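Local coordinates for enoyl-CoA hydratase (Thermus thermophilus, PDB 1WZ8), which probably catalyses the reversible addition of water across the double bond of 2-enoyl-CoA thioesters, as a hexameric member of the crotonase family, at the interface of chains A and B and the interface of chains A and C. Coordinates in Å, arbitrary orientation; residue numbers count along the deposited sequence, not the author numbering. Chains: chain A/B/C, enoyl-CoA hydratase.

Contact 1: the interface of chains A and B. Residues chain A 216, 219-221, 223; chain B 153, 234-235, 238.
A:Ala220 meets B:Ser235 methyl to methylene where two C-terminal helices of this crotonase-family hydratase pack across a subunit boundary, helix 211-226 of chain A against helix 229-241 and the short helix 152-155 of chain B. The contact is carried by carbon; no nitrogen or oxygen of one chain is near enough to bond to the other. In the aliphatic group, A:Ala220 CB lies 3.7 Å from B:Ser235 CB, and its small side chain is likely to let the helices approach closely here. B:Val153 straddles the same turn with both methyls: CG2 packs against A:Leu221 CD2 at 3.9 Å and against A:Ala220 CB at 4.0 Å, while CG1, anti to its own backbone N (chi1 176°), sits 3.8 Å from A:Ala220 O. An alanine here lacks both branches and would probably leave A:Leu221 CD2 and the A:Ala220 methyl without their packing partner, opening a gap between the helices. The second group sets leucine methyls against imidazoles. B:Leu238 slants across A:His216, CD2 standing 4.1 Å above the ring plane over its centre, while its CD1 lies 3.9 Å from A:His216 O. A:His223 and B:Leu234 cross at about a right angle instead; with CG anti to the backbone N (chi1 170°), B:Leu234 carries its CD2 methyl to A:His223 CD2, 3.5 Å away, the NE2 side of the ring lying equally near.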
ATOM      1  N   HIS A 216      -2.080  12.019 -19.137  1.00  9.93           N
ATOM      2  CA  HIS A 216      -1.597  12.165 -17.770  1.00 11.01           C
ATOM      3  C   HIS A 216      -2.670  11.977 -16.703  1.00 10.82           C
ATOM      4  O   HIS A 216      -2.403  11.397 -15.649  1.00  9.28           O
ATOM      5  CB  HIS A 216      -0.908  13.520 -17.614  1.00 12.88           C
ATOM      6  CG  HIS A 216       0.362  13.626 -18.399  1.00 15.77           C
ATOM      7  ND1 HIS A 216       1.127  14.771 -18.434  1.00 17.99           N
ATOM      8  CD2 HIS A 216       1.013  12.715 -19.161  1.00 17.24           C
ATOM      9  CE1 HIS A 216       2.195  14.560 -19.182  1.00 17.61           C
ATOM     10  NE2 HIS A 216       2.151  13.321 -19.635  1.00 18.96           N
ATOM     11  N   HIS A 219      -3.533   8.243 -16.679  1.00  9.19           N
ATOM     12  CA  HIS A 219      -2.413   7.536 -16.074  1.00  9.26           C
ATOM     13  C   HIS A 219      -2.394   7.673 -14.558  1.00  8.24           C
ATOM     14  O   HIS A 219      -2.244   6.686 -13.844  1.00  6.72           O
ATOM     15  CB  HIS A 219      -1.091   8.053 -16.644  1.00  8.87           C
ATOM     16  CG  HIS A 219       0.110   7.345 -16.101  1.00  9.92           C
ATOM     17  ND1 HIS A 219       0.425   6.048 -16.443  1.00 11.81           N
ATOM     18  CD2 HIS A 219       1.056   7.742 -15.219  1.00 10.97           C
ATOM     19  CE1 HIS A 219       1.515   5.677 -15.795  1.00 11.38           C
ATOM     20  NE2 HIS A 219       1.918   6.686 -15.046  1.00 12.21           N
ATOM     21  N   ALA A 220      -2.537   8.902 -14.072  1.00  8.19           N
ATOM     22  CA  ALA A 220      -2.522   9.156 -12.640  1.00  8.44           C
ATOM     23  C   ALA A 220      -3.687   8.472 -11.930  1.00  8.87           C
ATOM     24  O   ALA A 220      -3.507   7.883 -10.865  1.00  9.06           O
ATOM     25  CB  ALA A 220      -2.549  10.658 -12.375  1.00  9.24           C
ATOM     26  N   LEU A 221      -4.884   8.551 -12.507  1.00  7.91           N
ATOM     27  CA  LEU A 221      -6.036   7.898 -11.892  1.00  7.33           C
ATOM     28  C   LEU A 221      -5.850   6.385 -11.859  1.00  8.32           C
ATOM     29  O   LEU A 221      -6.179   5.736 -10.863  1.00  6.99           O
ATOM     30  CB  LEU A 221      -7.325   8.226 -12.656  1.00  7.44           C
ATOM     31  CG  LEU A 221      -7.956   9.615 -12.503  1.00  9.33           C
ATOM     32  CD1 LEU A 221      -9.086   9.755 -13.515  1.00  9.86           C
ATOM     33  CD2 LEU A 221      -8.494   9.806 -11.089  1.00  9.36           C
ATOM     34  N   HIS A 223      -3.365   4.648 -11.348  1.00  8.86           N
ATOM     35  CA  HIS A 223      -2.453   4.158 -10.324  1.00  8.45           C
ATOM     36  C   HIS A 223      -3.280   3.627  -9.149  1.00  9.49           C
ATOM     37  O   HIS A 223      -2.769   2.882  -8.309  1.00  8.56           O
ATOM     38  CB  HIS A 223      -1.508   5.263  -9.838  1.00 10.95           C
ATOM     39  CG  HIS A 223      -0.228   5.346 -10.612  1.00 12.43           C
ATOM     40  ND1 HIS A 223       0.572   4.247 -10.844  1.00 16.22           N
ATOM     41  CD2 HIS A 223       0.404   6.400 -11.180  1.00 15.92           C
ATOM     42  CE1 HIS A 223       1.644   4.622 -11.522  1.00 15.34           C
ATOM     43  NE2 HIS A 223       1.567   5.922 -11.737  1.00 12.48           N
TER
ATOM     44  N   VAL B 153      -7.302  13.281  -8.141  1.00  9.77           N
ATOM     45  CA  VAL B 153      -6.703  11.965  -7.999  1.00  9.48           C
ATOM     46  C   VAL B 153      -6.599  11.531  -6.539  1.00 12.09           C
ATOM     47  O   VAL B 153      -6.571  10.335  -6.235  1.00 11.69           O
ATOM     48  CB  VAL B 153      -5.321  11.922  -8.692  1.00 11.36           C
ATOM     49  CG1 VAL B 153      -4.651  10.579  -8.462  1.00  9.97           C
ATOM     50  CG2 VAL B 153      -5.507  12.150 -10.184  1.00 12.49           C
ATOM     51  N   LEU B 234       1.875  12.940  -7.688  1.00  9.95           N
ATOM     52  CA  LEU B 234       2.290  12.645  -9.049  1.00  8.78           C
ATOM     53  C   LEU B 234       1.327  13.331 -10.031  1.00  9.19           C
ATOM     54  O   LEU B 234       1.761  13.933 -11.011  1.00  8.72           O
ATOM     55  CB  LEU B 234       2.281  11.136  -9.292  1.00  8.95           C
ATOM     56  CG  LEU B 234       2.474  10.707 -10.748  1.00  8.80           C
ATOM     57  CD1 LEU B 234       3.802  11.205 -11.299  1.00  7.64           C
ATOM     58  CD2 LEU B 234       2.383   9.209 -10.808  1.00 11.24           C
ATOM     59  N   SER B 235       0.022  13.241  -9.774  1.00  8.63           N
ATOM     60  CA  SER B 235      -0.940  13.879 -10.669  1.00  8.77           C
ATOM     61  C   SER B 235      -0.671  15.382 -10.701  1.00  8.99           C
ATOM     62  O   SER B 235      -0.772  16.016 -11.752  1.00  9.54           O
ATOM     63  CB  SER B 235      -2.390  13.619 -10.214  1.00  8.91           C
ATOM     64  OG  SER B 235      -2.712  14.312  -9.019  1.00  8.00           O
ATOM     65  N   LEU B 238       2.447  16.103 -12.721  1.00  8.75           N
ATOM     66  CA  LEU B 238       2.161  15.906 -14.136  1.00  9.88           C
ATOM     67  C   LEU B 238       1.407  17.120 -14.665  1.00  9.88           C
ATOM     68  O   LEU B 238       1.680  17.601 -15.764  1.00 10.99           O
ATOM     69  CB  LEU B 238       1.344  14.622 -14.345  1.00  8.54           C
ATOM     70  CG  LEU B 238       2.139  13.315 -14.184  1.00 11.90           C
ATOM     71  CD1 LEU B 238       1.209  12.112 -14.324  1.00 11.23           C
ATOM     72  CD2 LEU B 238       3.236  13.248 -15.244  1.00 11.22           C
TER

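Contact 2: the interface of chains A and B. Residues chain A 220-221, 224; chain B 152-154, 157-158, 162, 228.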
ATOM      1  N   ALA A 220      -2.537   8.902 -14.072  1.00  8.19           N
ATOM      2  CA  ALA A 220      -2.522   9.156 -12.640  1.00  8.44           C
ATOM      3  C   ALA A 220      -3.687   8.472 -11.930  1.00  8.87           C
ATOM      4  O   ALA A 220      -3.507   7.883 -10.865  1.00  9.06           O
ATOM      5  CB  ALA A 220      -2.549  10.658 -12.375  1.00  9.24           C
ATOM      6  N   LEU A 221      -4.884   8.551 -12.507  1.00  7.91           N
ATOM      7  CA  LEU A 221      -6.036   7.898 -11.892  1.00  7.33           C
ATOM      8  C   LEU A 221      -5.850   6.385 -11.859  1.00  8.32           C
ATOM      9  O   LEU A 221      -6.179   5.736 -10.863  1.00  6.99           O
ATOM     10  CB  LEU A 221      -7.325   8.226 -12.656  1.00  7.44           C
ATOM     11  CG  LEU A 221      -7.956   9.615 -12.503  1.00  9.33           C
ATOM     12  CD1 LEU A 221      -9.086   9.755 -13.515  1.00  9.86           C
ATOM     13  CD2 LEU A 221      -8.494   9.806 -11.089  1.00  9.36           C
ATOM     14  N   TRP A 224      -4.550   4.021  -9.072  1.00  6.15           N
ATOM     15  CA  TRP A 224      -5.393   3.509  -8.000  1.00  9.15           C
ATOM     16  C   TRP A 224      -5.587   2.018  -8.235  1.00  9.61           C
ATOM     17  O   TRP A 224      -5.552   1.223  -7.301  1.00 11.87           O
ATOM     18  CB  TRP A 224      -6.755   4.206  -7.963  1.00  9.47           C
ATOM     19  CG  TRP A 224      -6.728   5.522  -7.253  1.00  9.78           C
ATOM     20  CD1 TRP A 224      -6.296   6.718  -7.752  1.00  9.65           C
ATOM     21  CD2 TRP A 224      -7.117   5.770  -5.897  1.00 10.34           C
ATOM     22  NE1 TRP A 224      -6.394   7.694  -6.794  1.00  9.35           N
ATOM     23  CE2 TRP A 224      -6.894   7.142  -5.644  1.00 11.36           C
ATOM     24  CE3 TRP A 224      -7.633   4.968  -4.870  1.00 12.01           C
ATOM     25  CZ2 TRP A 224      -7.169   7.731  -4.406  1.00 11.46           C
ATOM     26  CZ3 TRP A 224      -7.909   5.556  -3.632  1.00 13.61           C
ATOM     27  CH2 TRP A 224      -7.675   6.925  -3.415  1.00 11.07           C
TER
ATOM     28  N   ALA B 152      -8.379  15.946  -7.579  1.00  8.55           N
ATOM     29  CA  ALA B 152      -9.163  14.840  -8.128  1.00  9.35           C
ATOM     30  C   ALA B 152      -8.602  13.442  -7.941  1.00  9.73           C
ATOM     31  O   ALA B 152      -9.344  12.511  -7.630  1.00  8.17           O
ATOM     32  CB  ALA B 152      -9.443  15.088  -9.611  1.00 10.02           C
ATOM     33  N   VAL B 153      -7.302  13.281  -8.141  1.00  9.77           N
ATOM     34  CA  VAL B 153      -6.703  11.965  -7.999  1.00  9.48           C
ATOM     35  C   VAL B 153      -6.599  11.531  -6.539  1.00 12.09           C
ATOM     36  O   VAL B 153      -6.571  10.335  -6.235  1.00 11.69           O
ATOM     37  CB  VAL B 153      -5.321  11.922  -8.692  1.00 11.36           C
ATOM     38  CG1 VAL B 153      -4.651  10.579  -8.462  1.00  9.97           C
ATOM     39  CG2 VAL B 153      -5.507  12.150 -10.184  1.00 12.49           C
ATOM     40  N   LEU B 154      -6.564  12.491  -5.622  1.00 10.73           N
ATOM     41  CA  LEU B 154      -6.495  12.129  -4.217  1.00 11.34           C
ATOM     42  C   LEU B 154      -7.883  11.814  -3.666  1.00 11.00           C
ATOM     43  O   LEU B 154      -8.063  10.840  -2.949  1.00 10.22           O
ATOM     44  CB  LEU B 154      -5.900  13.267  -3.374  1.00  8.66           C
ATOM     45  CG  LEU B 154      -5.704  12.924  -1.888  1.00 11.96           C
ATOM     46  CD1 LEU B 154      -4.526  11.959  -1.713  1.00 10.04           C
ATOM     47  CD2 LEU B 154      -5.438  14.194  -1.099  1.00 12.12           C
ATOM     48  N   PRO B 157     -11.716   9.131  -6.406  1.00  9.44           N
ATOM     49  CA  PRO B 157     -11.903   7.674  -6.386  1.00  9.52           C
ATOM     50  C   PRO B 157     -12.610   7.138  -5.139  1.00  9.14           C
ATOM     51  O   PRO B 157     -13.490   6.282  -5.246  1.00  9.43           O
ATOM     52  CB  PRO B 157     -10.474   7.143  -6.523  1.00 10.59           C
ATOM     53  CG  PRO B 157      -9.835   8.173  -7.402  1.00  9.13           C
ATOM     54  CD  PRO B 157     -10.329   9.472  -6.773  1.00 11.21           C
ATOM     55  N   LEU B 158     -12.226   7.636  -3.965  1.00  8.54           N
ATOM     56  CA  LEU B 158     -12.832   7.193  -2.712  1.00 10.02           C
ATOM     57  C   LEU B 158     -14.115   7.939  -2.362  1.00 11.17           C
ATOM     58  O   LEU B 158     -14.670   7.764  -1.277  1.00 12.25           O
ATOM     59  CB  LEU B 158     -11.839   7.325  -1.551  1.00 12.28           C
ATOM     60  CG  LEU B 158     -10.685   6.319  -1.545  1.00 13.70           C
ATOM     61  CD1 LEU B 158      -9.770   6.586  -0.358  1.00 13.82           C
ATOM     62  CD2 LEU B 158     -11.246   4.903  -1.475  1.00 16.46           C
ATOM     63  N   MET B 162     -14.311   4.948  -9.504  1.00  8.48           N
ATOM     64  CA  MET B 162     -13.554   5.286 -10.706  1.00  8.04           C
ATOM     65  C   MET B 162     -14.344   5.596 -11.974  1.00  7.95           C
ATOM     66  O   MET B 162     -13.906   6.412 -12.783  1.00  8.77           O
ATOM     67  CB  MET B 162     -12.541   4.183 -11.007  1.00  8.01           C
ATOM     68  CG  MET B 162     -11.462   4.600 -12.004  1.00 14.32           C
ATOM     69  SD  MET B 162     -10.505   6.014 -11.396  1.00 16.11           S
ATOM     70  CE  MET B 162      -9.710   5.254  -9.977  1.00 12.25           C
ATOM     71  N   PHE B 228      -2.652   7.360  -0.344  1.00  9.64           N
ATOM     72  CA  PHE B 228      -2.561   7.658  -1.764  1.00  9.46           C
ATOM     73  C   PHE B 228      -1.960   9.030  -2.036  1.00 10.19           C
ATOM     74  O   PHE B 228      -2.210   9.631  -3.077  1.00  9.80           O
ATOM     75  CB  PHE B 228      -3.947   7.547  -2.398  1.00 11.11           C
ATOM     76  CG  PHE B 228      -4.488   6.152  -2.388  1.00 10.47           C
ATOM     77  CD1 PHE B 228      -4.281   5.306  -3.469  1.00 12.91           C
ATOM     78  CD2 PHE B 228      -5.160   5.667  -1.273  1.00 10.46           C
ATOM     79  CE1 PHE B 228      -4.729   3.991  -3.438  1.00 12.99           C
ATOM     80  CE2 PHE B 228      -5.613   4.353  -1.229  1.00 13.86           C
ATOM     81  CZ  PHE B 228      -5.397   3.512  -2.313  1.00 14.13           C
TER
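Helix 211-226 of chain A runs past the short helices 152-155 and 157-160 of chain B, whose helical backbone leaves the carbonyl of B:Val153 directed at A:Trp224. The site is a tryptophan held in a pocket of the neighbouring subunit, at an interface of the crotonase fold. With CG anti to its carbonyl carbon (chi1 -82°), A:Trp224 extends its indole into the neighbour, where NE1 donates to B:Val153 O at 2.7 Å. The oxygen lies near the indole plane and the nitrogen lies in the carbonyl plane, although the bond is bent, 140° at the hydrogen. Both faces of the indole are covered. B:Pro157 lies over one, CB 3.7 Å from the centroid of the six-membered ring and CG 3.6 Å from that of the five-membered ring, in CH-pi contacts. Against the opposite face B:Phe228 stacks almost parallel, planes 8° apart and its ring centroid 3.7 Å from that of the six-membered ring. Together they hold the indole flat, and the bond at NE1 should fix its turn within that slot. At the far rim B:Leu158 CG touches A:Trp224 CZ3 at 3.6 Å. B:Met162, its chain bent at chi2 and chi3, brings the CE methyl to A:Trp224 CB at 3.7 Å and equally near A:Leu221 O.

Contact 3: the interface of chains A and C. Residues chain A 215-216, 219, 223; chain C 91, 94, 233.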
ATOM      1  N   HIS A 215      -3.916  11.952 -21.272  1.00  9.48           N
ATOM      2  CA  HIS A 215      -3.021  10.827 -21.030  1.00  9.37           C
ATOM      3  C   HIS A 215      -2.556  10.861 -19.574  1.00 10.91           C
ATOM      4  O   HIS A 215      -2.640   9.863 -18.857  1.00 11.47           O
ATOM      5  CB  HIS A 215      -1.809  10.910 -21.966  1.00 12.12           C
ATOM      6  CG  HIS A 215      -0.725   9.929 -21.645  1.00 13.09           C
ATOM      7  ND1 HIS A 215      -0.980   8.704 -21.068  1.00 15.00           N
ATOM      8  CD2 HIS A 215       0.617   9.991 -21.815  1.00 12.93           C
ATOM      9  CE1 HIS A 215       0.155   8.051 -20.901  1.00 11.61           C
ATOM     10  NE2 HIS A 215       1.140   8.810 -21.347  1.00 15.29           N
ATOM     11  N   HIS A 216      -2.080  12.019 -19.137  1.00  9.93           N
ATOM     12  CA  HIS A 216      -1.597  12.165 -17.770  1.00 11.01           C
ATOM     13  C   HIS A 216      -2.670  11.977 -16.703  1.00 10.82           C
ATOM     14  O   HIS A 216      -2.403  11.397 -15.649  1.00  9.28           O
ATOM     15  CB  HIS A 216      -0.908  13.520 -17.614  1.00 12.88           C
ATOM     16  CG  HIS A 216       0.362  13.626 -18.399  1.00 15.77           C
ATOM     17  ND1 HIS A 216       1.127  14.771 -18.434  1.00 17.99           N
ATOM     18  CD2 HIS A 216       1.013  12.715 -19.161  1.00 17.24           C
ATOM     19  CE1 HIS A 216       2.195  14.560 -19.182  1.00 17.61           C
ATOM     20  NE2 HIS A 216       2.151  13.321 -19.635  1.00 18.96           N
ATOM     21  N   HIS A 219      -3.533   8.243 -16.679  1.00  9.19           N
ATOM     22  CA  HIS A 219      -2.413   7.536 -16.074  1.00  9.26           C
ATOM     23  C   HIS A 219      -2.394   7.673 -14.558  1.00  8.24           C
ATOM     24  O   HIS A 219      -2.244   6.686 -13.844  1.00  6.72           O
ATOM     25  CB  HIS A 219      -1.091   8.053 -16.644  1.00  8.87           C
ATOM     26  CG  HIS A 219       0.110   7.345 -16.101  1.00  9.92           C
ATOM     27  ND1 HIS A 219       0.425   6.048 -16.443  1.00 11.81           N
ATOM     28  CD2 HIS A 219       1.056   7.742 -15.219  1.00 10.97           C
ATOM     29  CE1 HIS A 219       1.515   5.677 -15.795  1.00 11.38           C
ATOM     30  NE2 HIS A 219       1.918   6.686 -15.046  1.00 12.21           N
ATOM     31  N   HIS A 223      -3.365   4.648 -11.348  1.00  8.86           N
ATOM     32  CA  HIS A 223      -2.453   4.158 -10.324  1.00  8.45           C
ATOM     33  C   HIS A 223      -3.280   3.627  -9.149  1.00  9.49           C
ATOM     34  O   HIS A 223      -2.769   2.882  -8.309  1.00  8.56           O
ATOM     35  CB  HIS A 223      -1.508   5.263  -9.838  1.00 10.95           C
ATOM     36  CG  HIS A 223      -0.228   5.346 -10.612  1.00 12.43           C
ATOM     37  ND1 HIS A 223       0.572   4.247 -10.844  1.00 16.22           N
ATOM     38  CD2 HIS A 223       0.404   6.400 -11.180  1.00 15.92           C
ATOM     39  CE1 HIS A 223       1.644   4.622 -11.522  1.00 15.34           C
ATOM     40  NE2 HIS A 223       1.567   5.922 -11.737  1.00 12.48           N
TER
ATOM     41  N   TRP C  91       8.740   9.625 -20.392  1.00 10.91           N
ATOM     42  CA  TRP C  91       8.241   8.277 -20.603  1.00 11.50           C
ATOM     43  C   TRP C  91       9.331   7.256 -20.917  1.00 12.28           C
ATOM     44  O   TRP C  91       9.195   6.078 -20.577  1.00 13.03           O
ATOM     45  CB  TRP C  91       7.145   8.290 -21.672  1.00 13.28           C
ATOM     46  CG  TRP C  91       5.942   9.044 -21.188  1.00 15.08           C
ATOM     47  CD1 TRP C  91       5.526  10.283 -21.597  1.00 13.37           C
ATOM     48  CD2 TRP C  91       5.080   8.673 -20.101  1.00 17.40           C
ATOM     49  NE1 TRP C  91       4.473  10.707 -20.827  1.00 16.40           N
ATOM     50  CE2 TRP C  91       4.177   9.740 -19.902  1.00 17.79           C
ATOM     51  CE3 TRP C  91       4.987   7.543 -19.274  1.00 19.62           C
ATOM     52  CZ2 TRP C  91       3.190   9.712 -18.908  1.00 19.09           C
ATOM     53  CZ3 TRP C  91       4.004   7.517 -18.281  1.00 20.36           C
ATOM     54  CH2 TRP C  91       3.119   8.599 -18.110  1.00 19.28           C
ATOM     55  N   ARG C  94      11.013   6.357 -17.601  1.00 11.84           N
ATOM     56  CA  ARG C  94      10.162   5.435 -16.862  1.00 12.76           C
ATOM     57  C   ARG C  94      10.341   4.027 -17.426  1.00 12.98           C
ATOM     58  O   ARG C  94      10.534   3.066 -16.671  1.00 12.20           O
ATOM     59  CB  ARG C  94       8.697   5.880 -16.967  1.00 15.18           C
ATOM     60  CG  ARG C  94       7.670   4.929 -16.359  1.00 22.08           C
ATOM     61  CD  ARG C  94       6.277   5.555 -16.442  1.00 24.56           C
ATOM     62  NE  ARG C  94       5.197   4.646 -16.064  1.00 27.71           N
ATOM     63  CZ  ARG C  94       4.765   3.634 -16.811  1.00 28.71           C
ATOM     64  NH1 ARG C  94       5.324   3.383 -17.988  1.00 29.64           N
ATOM     65  NH2 ARG C  94       3.760   2.881 -16.385  1.00 32.64           N
ATOM     66  N   GLU C 233       7.563   7.470  -9.990  1.00  8.56           N
ATOM     67  CA  GLU C 233       7.145   8.410 -11.013  1.00  9.51           C
ATOM     68  C   GLU C 233       7.056   9.837 -10.499  1.00  8.52           C
ATOM     69  O   GLU C 233       7.248  10.784 -11.259  1.00  8.23           O
ATOM     70  CB  GLU C 233       5.830   7.940 -11.629  1.00  8.20           C
ATOM     71  CG  GLU C 233       6.028   6.642 -12.416  1.00 10.74           C
ATOM     72  CD  GLU C 233       4.760   6.120 -13.040  1.00 11.90           C
ATOM     73  OE1 GLU C 233       3.795   6.896 -13.156  1.00 14.39           O
ATOM     74  OE2 GLU C 233       4.737   4.931 -13.427  1.00 16.44           O
TER
HETATM   75  O   HOH W   1       3.167  12.828 -22.053  1.00 30.65           O
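Helix 211-226 of chain A presents a row of histidines to helices 83-102 and 229-241 of chain C, part of a two-fold symmetric interface of the crotonase-type hexamer. A:His219 and A:His223, one turn apart, share a carboxylate oxygen. A:His219, with CG anti to the backbone N (chi1 -178°), meets C:Glu233 tip to tip, its NE2 donating to OE1 at 2.7 Å on the syn side in a fairly straight bond. A:His223 NE2 gives the second bond to C:Glu233 OE1, 2.8 Å long, from above the carboxylate plane and from the face opposite to A:His219. Each imidazole keeps the oxygen in its ring plane, and the paired grip should restrain rotation of the carboxylate. Within chain C, the C:Arg94 side chain runs extended to NE, which forms a salt bridge with C:Glu233 OE2 at 2.7 Å, also from above the carboxylate plane. The arginine, which also approaches A:His219, is likely to steady the acid, and its nearby charge may temper the acid's pull on the histidines. C:Trp91 fills the other half of the patch. Its six-membered ring points its CH2 edge at the face of A:His219, the planes 89° apart, while A:His215 NE2 lies over one indole face, 3.3 Å from CZ2 of C:Trp91. A water bridges two further polar groups, 2.7 Å from A:His216 NE2 and 2.8 Å from C:Trp91 NE1.

All three contacts draw on helix 211-226 of chain A, which is wedged between two neighbours. Contacts 1 and 2 belong to the same A-B interface, their C-alpha centres about 8 Å apart, and share A:Ala220, A:Leu221 and B:Val153. Contact 3, its C-alpha centre about 6 Å from that of contact 1 and about 13 Å from that of contact 2, turns to chain C yet shares A:His216, A:His219 and A:His223 with contact 1. Helix 229-241 serves both interfaces, in chain B for contact 1 and in chain C for contact 3. The contacts with B and with C are therefore likely to depend on the placing of the same helix in the hexamer.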